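Local coordinates for SusD superfamily protein (Bacteroides vulgatus, PDB 3MYV), which probably binds polysaccharide at the outer membrane of Bacteroides as a SusD-like saccharide-binding protein, at residues Lys182-Arg193 and Gln215-Tyr226; Tyr234-Ala242 and Leu312-Leu320. All blocks are in the same frame, centred on the assembly; numbering follows the deposited sequence. Where two conformers were deposited one is given.

Contact 1: Lys182-Arg193 and Gln215-Tyr226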
loop_
_atom_site.group_PDB
_atom_site.type_symbol
_atom_site.label_atom_id
_atom_site.label_comp_id
_atom_site.label_asym_id
_atom_site.label_seq_id
_atom_site.Cartn_x
_atom_site.Cartn_y
_atom_site.Cartn_z
ATOM N N LYS A 182 6.025 -16.228 -12.061
ATOM C CA LYS A 182 4.876 -15.388 -11.854
ATOM C C LYS A 182 3.662 -16.232 -11.500
ATOM O O LYS A 182 3.426 -17.280 -12.108
ATOM C CB LYS A 182 4.591 -14.595 -13.126
ATOM C CG LYS A 182 5.609 -13.493 -13.374
ATOM C CD LYS A 182 5.402 -12.857 -14.743
ATOM C CE LYS A 182 6.580 -11.951 -15.123
ATOM N NZ LYS A 182 6.550 -11.533 -16.555
ATOM N N ASN A 183 2.869 -15.752 -10.554
ATOM C CA ASN A 183 1.591 -16.378 -10.251
ATOM C C ASN A 183 0.596 -15.254 -10.058
ATOM O O ASN A 183 0.537 -14.665 -8.991
ATOM C CB ASN A 183 1.686 -17.250 -8.992
ATOM C CG ASN A 183 0.449 -18.132 -8.791
ATOM O OD1 ASN A 183 -0.415 -18.234 -9.664
ATOM N ND2 ASN A 183 0.378 -18.777 -7.654
ATOM N N ASN A 184 -0.162 -14.939 -11.110
ATOM C CA ASN A 184 -0.904 -13.681 -11.149
ATOM C C ASN A 184 -1.953 -13.669 -10.059
ATOM O O ASN A 184 -2.740 -14.601 -9.962
ATOM C CB ASN A 184 -1.587 -13.475 -12.514
ATOM C CG ASN A 184 -0.619 -13.168 -13.635
ATOM O OD1 ASN A 184 0.482 -12.642 -13.434
ATOM N ND2 ASN A 184 -1.064 -13.442 -14.856
ATOM N N GLY A 185 -1.951 -12.627 -9.227
ATOM C CA GLY A 185 -2.888 -12.529 -8.107
ATOM C C GLY A 185 -2.192 -12.828 -6.777
ATOM O O GLY A 185 -2.773 -12.630 -5.693
ATOM N N ARG A 186 -0.948 -13.300 -6.849
ATOM C CA ARG A 186 -0.161 -13.577 -5.653
ATOM C C ARG A 186 1.258 -12.992 -5.740
ATOM O O ARG A 186 1.707 -12.566 -6.809
ATOM C CB ARG A 186 -0.130 -15.091 -5.400
ATOM C CG ARG A 186 -1.525 -15.687 -5.125
ATOM C CD ARG A 186 -1.608 -17.228 -5.215
ATOM N NE ARG A 186 -0.666 -17.963 -4.370
ATOM C CZ ARG A 186 -0.678 -19.293 -4.206
ATOM N NH1 ARG A 186 -1.620 -20.047 -4.754
ATOM N NH2 ARG A 186 0.248 -19.889 -3.469
HETATM N N MSE A 187 1.957 -12.981 -4.609
HETATM C CA MSE A 187 3.326 -12.509 -4.548
HETATM C C MSE A 187 4.278 -13.633 -4.970
HETATM O O MSE A 187 4.106 -14.790 -4.568
HETATM C CB MSE A 187 3.678 -12.053 -3.114
HETATM C CG MSE A 187 3.012 -10.742 -2.744
HETATM SE SE MSE A 187 3.606 -9.980 -1.110
HETATM C CE MSE A 187 2.462 -10.968 0.080
ATOM N N ASN A 188 5.286 -13.264 -5.748
ATOM C CA ASN A 188 6.439 -14.113 -6.027
ATOM C C ASN A 188 7.693 -13.439 -5.456
ATOM O O ASN A 188 7.591 -12.433 -4.760
ATOM C CB ASN A 188 6.597 -14.375 -7.530
ATOM C CG ASN A 188 6.941 -13.110 -8.325
ATOM O OD1 ASN A 188 6.903 -12.015 -7.797
ATOM N ND2 ASN A 188 7.290 -13.280 -9.598
ATOM N N LYS A 189 8.864 -13.984 -5.751
ATOM C CA LYS A 189 10.120 -13.462 -5.174
ATOM C C LYS A 189 10.329 -11.993 -5.519
ATOM O O LYS A 189 10.762 -11.206 -4.678
ATOM C CB LYS A 189 11.306 -14.306 -5.644
ATOM C CG LYS A 189 12.620 -14.005 -4.931
ATOM C CD LYS A 189 13.701 -14.981 -5.424
ATOM C CE LYS A 189 15.047 -14.604 -4.879
ATOM N NZ LYS A 189 15.992 -15.699 -5.011
ATOM N N TYR A 190 9.995 -11.600 -6.746
ATOM C CA TYR A 190 10.112 -10.198 -7.107
ATOM C C TYR A 190 9.252 -9.274 -6.258
ATOM O O TYR A 190 9.732 -8.225 -5.811
ATOM C CB TYR A 190 9.814 -9.983 -8.576
ATOM C CG TYR A 190 10.898 -10.413 -9.513
ATOM C CD1 TYR A 190 11.875 -9.512 -9.946
ATOM C CD2 TYR A 190 10.890 -11.685 -10.056
ATOM C CE1 TYR A 190 12.859 -9.909 -10.847
ATOM C CE2 TYR A 190 11.845 -12.084 -10.965
ATOM C CZ TYR A 190 12.824 -11.201 -11.350
ATOM O OH TYR A 190 13.756 -11.626 -12.253
ATOM N N ALA A 191 7.989 -9.645 -6.051
ATOM C CA ALA A 191 7.064 -8.915 -5.204
ATOM C C ALA A 191 7.608 -8.780 -3.808
ATOM O O ALA A 191 7.591 -7.685 -3.192
ATOM C CB ALA A 191 5.674 -9.648 -5.163
ATOM N N ALA A 192 8.047 -9.904 -3.262
ATOM C CA ALA A 192 8.587 -9.909 -1.899
ATOM C C ALA A 192 9.803 -8.996 -1.727
ATOM O O ALA A 192 9.934 -8.335 -0.690
ATOM C CB ALA A 192 8.952 -11.364 -1.451
ATOM N N ARG A 193 10.699 -8.976 -2.719
ATOM C CA ARG A 193 11.841 -8.055 -2.691
ATOM C C ARG A 193 11.382 -6.598 -2.842
ATOM O O ARG A 193 11.914 -5.718 -2.183
ATOM C CB ARG A 193 12.870 -8.402 -3.789
ATOM C CG ARG A 193 13.493 -9.809 -3.626
ATOM C CD ARG A 193 14.244 -10.213 -4.883
ATOM N NE ARG A 193 15.457 -9.426 -5.065
ATOM C CZ ARG A 193 16.091 -9.273 -6.218
ATOM N NH1 ARG A 193 15.592 -9.777 -7.359
ATOM N NH2 ARG A 193 17.218 -8.591 -6.241
ATOM N N GLN A 215 19.117 -3.434 -7.292
ATOM C CA GLN A 215 19.379 -4.765 -7.830
ATOM C C GLN A 215 18.116 -5.352 -8.425
ATOM O O GLN A 215 18.179 -6.089 -9.416
ATOM C CB GLN A 215 19.931 -5.717 -6.758
ATOM C CG GLN A 215 20.448 -7.039 -7.351
ATOM C CD GLN A 215 21.580 -6.821 -8.343
ATOM O OE1 GLN A 215 22.611 -6.237 -8.001
ATOM N NE2 GLN A 215 21.395 -7.276 -9.571
ATOM N N LEU A 216 16.972 -5.043 -7.808
ATOM C CA LEU A 216 15.676 -5.530 -8.277
ATOM C C LEU A 216 15.371 -4.952 -9.656
ATOM O O LEU A 216 14.867 -5.661 -10.549
ATOM C CB LEU A 216 14.574 -5.150 -7.246
ATOM C CG LEU A 216 13.133 -5.590 -7.516
ATOM C CD1 LEU A 216 13.063 -7.083 -7.702
ATOM C CD2 LEU A 216 12.182 -5.151 -6.359
ATOM N N ILE A 217 15.657 -3.665 -9.844
ATOM C CA ILE A 217 15.471 -3.027 -11.152
ATOM C C ILE A 217 16.391 -3.666 -12.186
ATOM O O ILE A 217 15.967 -3.969 -13.314
ATOM C CB ILE A 217 15.728 -1.512 -11.088
ATOM C CG1 ILE A 217 14.634 -0.809 -10.261
ATOM C CG2 ILE A 217 15.771 -0.898 -12.454
ATOM C CD1 ILE A 217 15.063 0.566 -9.788
ATOM N N LYS A 218 17.647 -3.902 -11.788
ATOM C CA LYS A 218 18.601 -4.530 -12.687
ATOM C C LYS A 218 18.148 -5.937 -13.075
ATOM O O LYS A 218 18.216 -6.304 -14.266
ATOM C CB LYS A 218 19.988 -4.557 -12.076
ATOM C CG LYS A 218 20.653 -3.191 -12.019
ATOM C CD LYS A 218 21.884 -3.225 -11.171
ATOM C CE LYS A 218 22.728 -1.987 -11.346
ATOM N NZ LYS A 218 23.714 -1.945 -10.200
ATOM N N ASP A 219 17.655 -6.695 -12.088
ATOM C CA ASP A 219 17.175 -8.056 -12.333
ATOM C C ASP A 219 15.931 -8.069 -13.236
ATOM O O ASP A 219 15.817 -8.925 -14.116
ATOM C CB ASP A 219 16.874 -8.802 -11.028
ATOM C CG ASP A 219 18.110 -9.024 -10.168
ATOM O OD1 ASP A 219 19.262 -8.873 -10.674
ATOM O OD2 ASP A 219 17.926 -9.317 -8.963
ATOM N N ALA A 220 14.990 -7.154 -13.016
ATOM C CA ALA A 220 13.841 -7.004 -13.945
ATOM C C ALA A 220 14.293 -6.778 -15.397
ATOM O O ALA A 220 13.729 -7.351 -16.348
ATOM C CB ALA A 220 12.936 -5.863 -13.501
ATOM N N ASP A 221 15.295 -5.923 -15.553
ATOM C CA ASP A 221 15.830 -5.595 -16.871
ATOM C C ASP A 221 16.567 -6.764 -17.517
ATOM O O ASP A 221 16.363 -7.051 -18.695
ATOM C CB ASP A 221 16.749 -4.386 -16.765
ATOM C CG ASP A 221 15.983 -3.127 -16.496
ATOM O OD1 ASP A 221 14.764 -3.130 -16.787
ATOM O OD2 ASP A 221 16.573 -2.152 -15.993
ATOM N N THR A 222 17.413 -7.455 -16.748
ATOM C CA THR A 222 18.201 -8.575 -17.283
ATOM C C THR A 222 17.306 -9.751 -17.684
ATOM O O THR A 222 17.510 -10.386 -18.712
ATOM C CB THR A 222 19.240 -9.079 -16.252
ATOM O OG1 THR A 222 20.145 -8.018 -15.923
ATOM C CG2 THR A 222 20.028 -10.257 -16.812
ATOM N N SER A 223 16.310 -10.043 -16.860
ATOM C CA SER A 223 15.391 -11.146 -17.141
ATOM C C SER A 223 14.332 -10.796 -18.182
ATOM O O SER A 223 13.778 -11.683 -18.842
ATOM C CB SER A 223 14.711 -11.582 -15.842
ATOM O OG SER A 223 13.892 -10.531 -15.340
ATOM N N GLY A 224 14.019 -9.510 -18.300
ATOM C CA GLY A 224 12.891 -9.041 -19.103
ATOM C C GLY A 224 11.533 -9.327 -18.486
ATOM O O GLY A 224 10.501 -9.142 -19.133
ATOM N N SER A 225 11.522 -9.729 -17.220
ATOM C CA SER A 225 10.297 -10.221 -16.599
ATOM C C SER A 225 9.343 -9.124 -16.162
ATOM O O SER A 225 8.139 -9.372 -16.047
ATOM C CB SER A 225 10.638 -11.154 -15.450
ATOM O OG SER A 225 11.217 -12.326 -15.987
ATOM N N TYR A 226 9.883 -7.921 -15.938
ATOM C CA TYR A 226 9.090 -6.735 -15.645
ATOM C C TYR A 226 9.704 -5.548 -16.371
ATOM O O TYR A 226 10.916 -5.534 -16.636
ATOM C CB TYR A 226 9.009 -6.474 -14.151
ATOM C CG TYR A 226 8.436 -7.620 -13.390
ATOM C CD1 TYR A 226 7.051 -7.750 -13.205
ATOM C CD2 TYR A 226 9.274 -8.609 -12.852
ATOM C CE1 TYR A 226 6.530 -8.820 -12.483
ATOM C CE2 TYR A 226 8.756 -9.682 -12.148
ATOM C CZ TYR A 226 7.385 -9.788 -11.970
ATOM O OH TYR A 226 6.865 -10.834 -11.253
HETATM O O HOH W 1 12.302 -13.892 -13.950
#
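Tyr190 lays its ring against Leu216, Tyr226 and the last turns of helix 206-223. It is the knob in a hole made by Leu216, Asp219, Ala220 and Ser223. Its CG lies anti to the carbonyl carbon (chi1 -75°), which sends the ring across to that helix. CD1 of Tyr190 meets CD1 of Leu216 at 3.5 Å. One face of the Tyr190 ring takes CE2 of Tyr226, off towards the rim, with the two ring planes 59° apart. A water joins the hydroxyls of Tyr190 and Ser225.

Leu216 also lays its CD1 over one face of the Arg193 guanidinium. Arg193 grips Asp219 end-on: NH1 and NH2 both bond OD2 at 2.9 Å, close to the guanidinium plane. Gln215 NE2 holds the other oxygen, OD1, at 2.9 Å, so each carboxylate oxygen has a partner and the group is held in its rotation.

Tyr226 receives a bond on its hydroxyl from Asn188 ND2, 3.0 Å from OH. OD1 of the same amide caps helix 189-202 at Ala191 N. Lys182 runs over one face of the Tyr226 ring in a cation-pi contact, and its NZ bonds Ser225 O at 2.7 Å, on a lone pair.

Residues 189-193 and 215-223 run nearly antiparallel, at 156°, in a helical hairpin. Helix 334-348 packs on Leu216, and Phe249 of strand 248-252 meets Tyr190 and, edge-to-face, Tyr226.

Contact 2: Tyr234-Ala242 and Leu312-Leu320. With EDO (1,2-ethanediol), chain H.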
loop_
_atom_site.group_PDB
_atom_site.type_symbol
_atom_site.label_atom_id
_atom_site.label_comp_id
_atom_site.label_asym_id
_atom_site.label_seq_id
_atom_site.Cartn_x
_atom_site.Cartn_y
_atom_site.Cartn_z
ATOM N N TYR A 234 0.808 4.160 -21.246
ATOM C CA TYR A 234 0.552 4.300 -19.799
ATOM C C TYR A 234 -0.940 4.263 -19.434
ATOM O O TYR A 234 -1.358 3.492 -18.560
ATOM C CB TYR A 234 1.189 5.600 -19.292
ATOM C CG TYR A 234 1.166 5.777 -17.797
ATOM C CD1 TYR A 234 2.139 5.216 -16.994
ATOM C CD2 TYR A 234 0.152 6.521 -17.184
ATOM C CE1 TYR A 234 2.128 5.426 -15.627
ATOM C CE2 TYR A 234 0.125 6.705 -15.832
ATOM C CZ TYR A 234 1.104 6.148 -15.056
ATOM O OH TYR A 234 1.088 6.349 -13.702
ATOM N N VAL A 235 -1.757 5.071 -20.109
ATOM C CA VAL A 235 -3.188 5.085 -19.781
ATOM C C VAL A 235 -3.806 3.708 -20.016
ATOM O O VAL A 235 -4.539 3.180 -19.153
ATOM C CB VAL A 235 -3.946 6.181 -20.551
ATOM C CG1 VAL A 235 -5.456 6.031 -20.346
ATOM C CG2 VAL A 235 -3.484 7.540 -20.099
ATOM N N ALA A 236 -3.502 3.106 -21.165
ATOM C CA ALA A 236 -4.040 1.761 -21.484
ATOM C C ALA A 236 -3.605 0.679 -20.493
ATOM O O ALA A 236 -4.261 -0.383 -20.368
ATOM C CB ALA A 236 -3.668 1.342 -22.944
ATOM N N ALA A 237 -2.492 0.912 -19.793
ATOM C CA ALA A 237 -1.957 -0.055 -18.834
ATOM C C ALA A 237 -2.829 -0.182 -17.580
ATOM O O ALA A 237 -2.712 -1.158 -16.826
ATOM C CB ALA A 237 -0.495 0.309 -18.447
ATOM N N TRP A 238 -3.717 0.795 -17.384
ATOM C CA TRP A 238 -4.638 0.813 -16.240
ATOM C C TRP A 238 -5.999 0.219 -16.531
ATOM O O TRP A 238 -6.890 0.271 -15.673
ATOM C CB TRP A 238 -4.776 2.250 -15.684
ATOM C CG TRP A 238 -3.519 2.697 -15.071
ATOM C CD1 TRP A 238 -2.565 3.501 -15.633
ATOM C CD2 TRP A 238 -3.002 2.298 -13.795
ATOM N NE1 TRP A 238 -1.508 3.652 -14.762
ATOM C CE2 TRP A 238 -1.754 2.918 -13.636
ATOM C CE3 TRP A 238 -3.495 1.495 -12.753
ATOM C CZ2 TRP A 238 -0.980 2.744 -12.492
ATOM C CZ3 TRP A 238 -2.726 1.323 -11.632
ATOM C CH2 TRP A 238 -1.489 1.944 -11.504
ATOM N N SER A 239 -6.147 -0.398 -17.703
ATOM C CA SER A 239 -7.397 -1.000 -18.113
ATOM C C SER A 239 -7.605 -2.400 -17.548
ATOM O O SER A 239 -6.662 -3.190 -17.427
ATOM C CB SER A 239 -7.445 -1.099 -19.646
ATOM O OG SER A 239 -8.629 -1.748 -20.081
ATOM N N VAL A 240 -8.871 -2.734 -17.328
ATOM C CA VAL A 240 -9.284 -4.101 -17.041
ATOM C C VAL A 240 -8.906 -5.067 -18.155
ATOM O O VAL A 240 -8.904 -6.273 -17.945
ATOM C CB VAL A 240 -10.818 -4.215 -16.794
ATOM C CG1 VAL A 240 -11.228 -3.387 -15.591
ATOM C CG2 VAL A 240 -11.624 -3.810 -18.052
ATOM N N GLU A 241 -8.634 -4.545 -19.343
ATOM C CA GLU A 241 -8.185 -5.373 -20.453
ATOM C C GLU A 241 -6.684 -5.602 -20.432
ATOM O O GLU A 241 -6.168 -6.252 -21.315
ATOM C CB GLU A 241 -8.608 -4.740 -21.791
ATOM C CG GLU A 241 -10.108 -4.473 -21.874
ATOM C CD GLU A 241 -10.579 -4.045 -23.259
ATOM O OE1 GLU A 241 -10.088 -3.026 -23.780
ATOM O OE2 GLU A 241 -11.463 -4.730 -23.806
ATOM N N ALA A 242 -5.968 -5.069 -19.439
ATOM C CA ALA A 242 -4.521 -5.210 -19.382
ATOM C C ALA A 242 -4.064 -5.634 -17.985
ATOM O O ALA A 242 -3.078 -5.128 -17.477
ATOM C CB ALA A 242 -3.858 -3.908 -19.809
ATOM N N LEU A 312 -10.610 10.576 -10.330
ATOM C CA LEU A 312 -9.456 9.815 -10.748
ATOM C C LEU A 312 -9.946 8.565 -11.471
ATOM O O LEU A 312 -10.551 7.681 -10.876
ATOM C CB LEU A 312 -8.586 9.386 -9.570
ATOM C CG LEU A 312 -7.329 8.594 -9.956
ATOM C CD1 LEU A 312 -6.377 9.464 -10.779
ATOM C CD2 LEU A 312 -6.638 8.032 -8.667
ATOM N N TYR A 313 -9.626 8.497 -12.746
ATOM C CA TYR A 313 -9.989 7.379 -13.557
ATOM C C TYR A 313 -8.756 6.506 -13.835
ATOM O O TYR A 313 -8.301 6.310 -14.970
ATOM C CB TYR A 313 -10.675 7.893 -14.813
ATOM C CG TYR A 313 -11.375 6.833 -15.616
ATOM C CD1 TYR A 313 -11.916 5.690 -15.002
ATOM C CD2 TYR A 313 -11.546 6.982 -16.982
ATOM C CE1 TYR A 313 -12.589 4.750 -15.728
ATOM C CE2 TYR A 313 -12.218 6.000 -17.738
ATOM C CZ TYR A 313 -12.720 4.899 -17.096
ATOM O OH TYR A 313 -13.399 3.946 -17.820
ATOM N N LYS A 314 -8.235 5.962 -12.747
ATOM C CA LYS A 314 -7.091 5.082 -12.787
ATOM C C LYS A 314 -7.506 3.610 -12.834
ATOM O O LYS A 314 -6.748 2.784 -13.320
ATOM C CB LYS A 314 -6.144 5.383 -11.609
ATOM C CG LYS A 314 -4.959 4.460 -11.520
ATOM C CD LYS A 314 -3.955 4.900 -10.467
ATOM C CE LYS A 314 -2.832 5.715 -11.015
ATOM N NZ LYS A 314 -1.731 6.109 -10.007
ATOM N N LEU A 315 -8.703 3.273 -12.356
ATOM C CA LEU A 315 -9.183 1.915 -12.468
ATOM C C LEU A 315 -10.206 1.901 -13.599
ATOM O O LEU A 315 -11.401 2.234 -13.424
ATOM C CB LEU A 315 -9.768 1.445 -11.118
ATOM C CG LEU A 315 -8.707 1.414 -9.987
ATOM C CD1 LEU A 315 -8.676 2.734 -9.129
ATOM C CD2 LEU A 315 -8.924 0.247 -9.070
ATOM N N ARG A 316 -9.721 1.530 -14.776
ATOM C CA ARG A 316 -10.417 1.851 -16.009
ATOM C C ARG A 316 -11.174 0.624 -16.540
ATOM O O ARG A 316 -10.593 -0.430 -16.758
ATOM C CB ARG A 316 -9.408 2.366 -17.054
ATOM C CG ARG A 316 -8.654 3.634 -16.612
ATOM C CD ARG A 316 -7.648 4.141 -17.666
ATOM N NE ARG A 316 -8.289 4.783 -18.814
ATOM C CZ ARG A 316 -8.624 6.072 -18.882
ATOM N NH1 ARG A 316 -8.397 6.908 -17.855
ATOM N NH2 ARG A 316 -9.179 6.544 -20.006
ATOM N N GLY A 317 -12.466 0.781 -16.772
ATOM C CA GLY A 317 -13.267 -0.278 -17.365
ATOM C C GLY A 317 -13.251 -0.115 -18.869
ATOM O O GLY A 317 -12.502 0.691 -19.395
ATOM N N THR A 318 -14.086 -0.884 -19.555
ATOM C CA THR A 318 -14.211 -0.794 -21.012
ATOM C C THR A 318 -15.107 0.339 -21.498
ATOM O O THR A 318 -15.074 0.658 -22.679
ATOM C CB THR A 318 -14.739 -2.105 -21.587
ATOM O OG1 THR A 318 -16.044 -2.353 -21.052
ATOM C CG2 THR A 318 -13.813 -3.265 -21.206
ATOM N N ASP A 319 -15.901 0.944 -20.605
ATOM C CA ASP A 319 -16.797 2.054 -20.946
ATOM C C ASP A 319 -16.626 3.227 -19.971
ATOM O O ASP A 319 -16.789 3.043 -18.741
ATOM C CB ASP A 319 -18.256 1.552 -20.917
ATOM C CG ASP A 319 -19.282 2.636 -21.341
ATOM O OD1 ASP A 319 -18.949 3.468 -22.208
ATOM O OD2 ASP A 319 -20.439 2.649 -20.827
ATOM N N LEU A 320 -16.290 4.423 -20.488
ATOM C CA LEU A 320 -16.069 5.609 -19.615
ATOM C C LEU A 320 -17.195 5.797 -18.605
ATOM O O LEU A 320 -16.934 6.051 -17.410
ATOM C CB LEU A 320 -15.899 6.923 -20.425
ATOM C CG LEU A 320 -15.853 8.273 -19.631
ATOM C CD1 LEU A 320 -14.641 8.405 -18.686
ATOM C CD2 LEU A 320 -15.918 9.512 -20.567
HETATM C C1 EDO H . -0.220 -1.129 -13.038
HETATM O O1 EDO H . 0.361 -2.418 -13.261
HETATM C C2 EDO H . -1.202 -0.780 -14.157
HETATM O O2 EDO H . -2.297 -1.686 -14.115
HETATM O O HOH W 2 -0.868 7.860 -12.029
HETATM O O HOH W 3 -10.107 0.373 -20.675
#
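Ser239 and Arg316 pair in a single backbone bridge between two loops, with Arg316 N bonded to Trp238 O at 3.2 Å and Val240 N to Arg316 O at 2.9 Å. Trp238 and Lys314 carry the packing on one side of it. The lysine lays its aliphatic chain, bent at chi3, over one face of the indole. CG of Lys314 stands 3.8 Å from the centroid of the six-membered ring, a CH-pi contact, and CE reaches CZ2. On the opposite face lies an ethanediol, probably from the crystallisation liquor, with its C2 3.5 Å from Trp238 CE3. Its O2 bonds Ala237 O. With an alanine here instead of Trp238, the CG-to-CE run of Lys314 would probably lose the flat surface it lies on, leaving a gap between the loops.

The Arg316 guanidinium is clamped between CG1 of Val235 on one face, 3.5 Å from CZ of Arg316, and CD2 of Tyr313 on the other. A bend at chi3 (74°) turns it there, and its NH1 bonds Tyr313 O at 2.9 Å. Val240 CG2 and Thr318 CG2 meet at the surface end.

Both cations use carbon or a flat face to meet the other loop. Waters join Ser239 OG to Gly317 O and Tyr234 OH to Lys314 NZ. Two backbone bonds, these waters and apolar contact thus link the loops, without a salt bridge between them; the charge of Lys314 is met outside them, by Glu394 and Val392 O.

In the fold
Going from the N terminus, the chain first enters contact 1 just ahead of helix 189-202. It turns back through helix 206-223, and residues 215-226 close this short hairpin, with 21 residues between the segments. A few residues on, 234-242 opens contact 2 in the loop before strand 248-252. That longer excursion, 69 residues, mostly loop with some helix and strand, is closed by 312-320, in the loop after strand 307-312. The contacts follow in series and neither nest nor cross. The centres of contact 1 and contact 2 lie about 23 Å apart, their nearest atoms about 9 Å. Contact 1 joins two successive helices and the loops flanking them, while contact 2 ties the loop leaving that hairpin to the loop between strands 307-312 and 329-333.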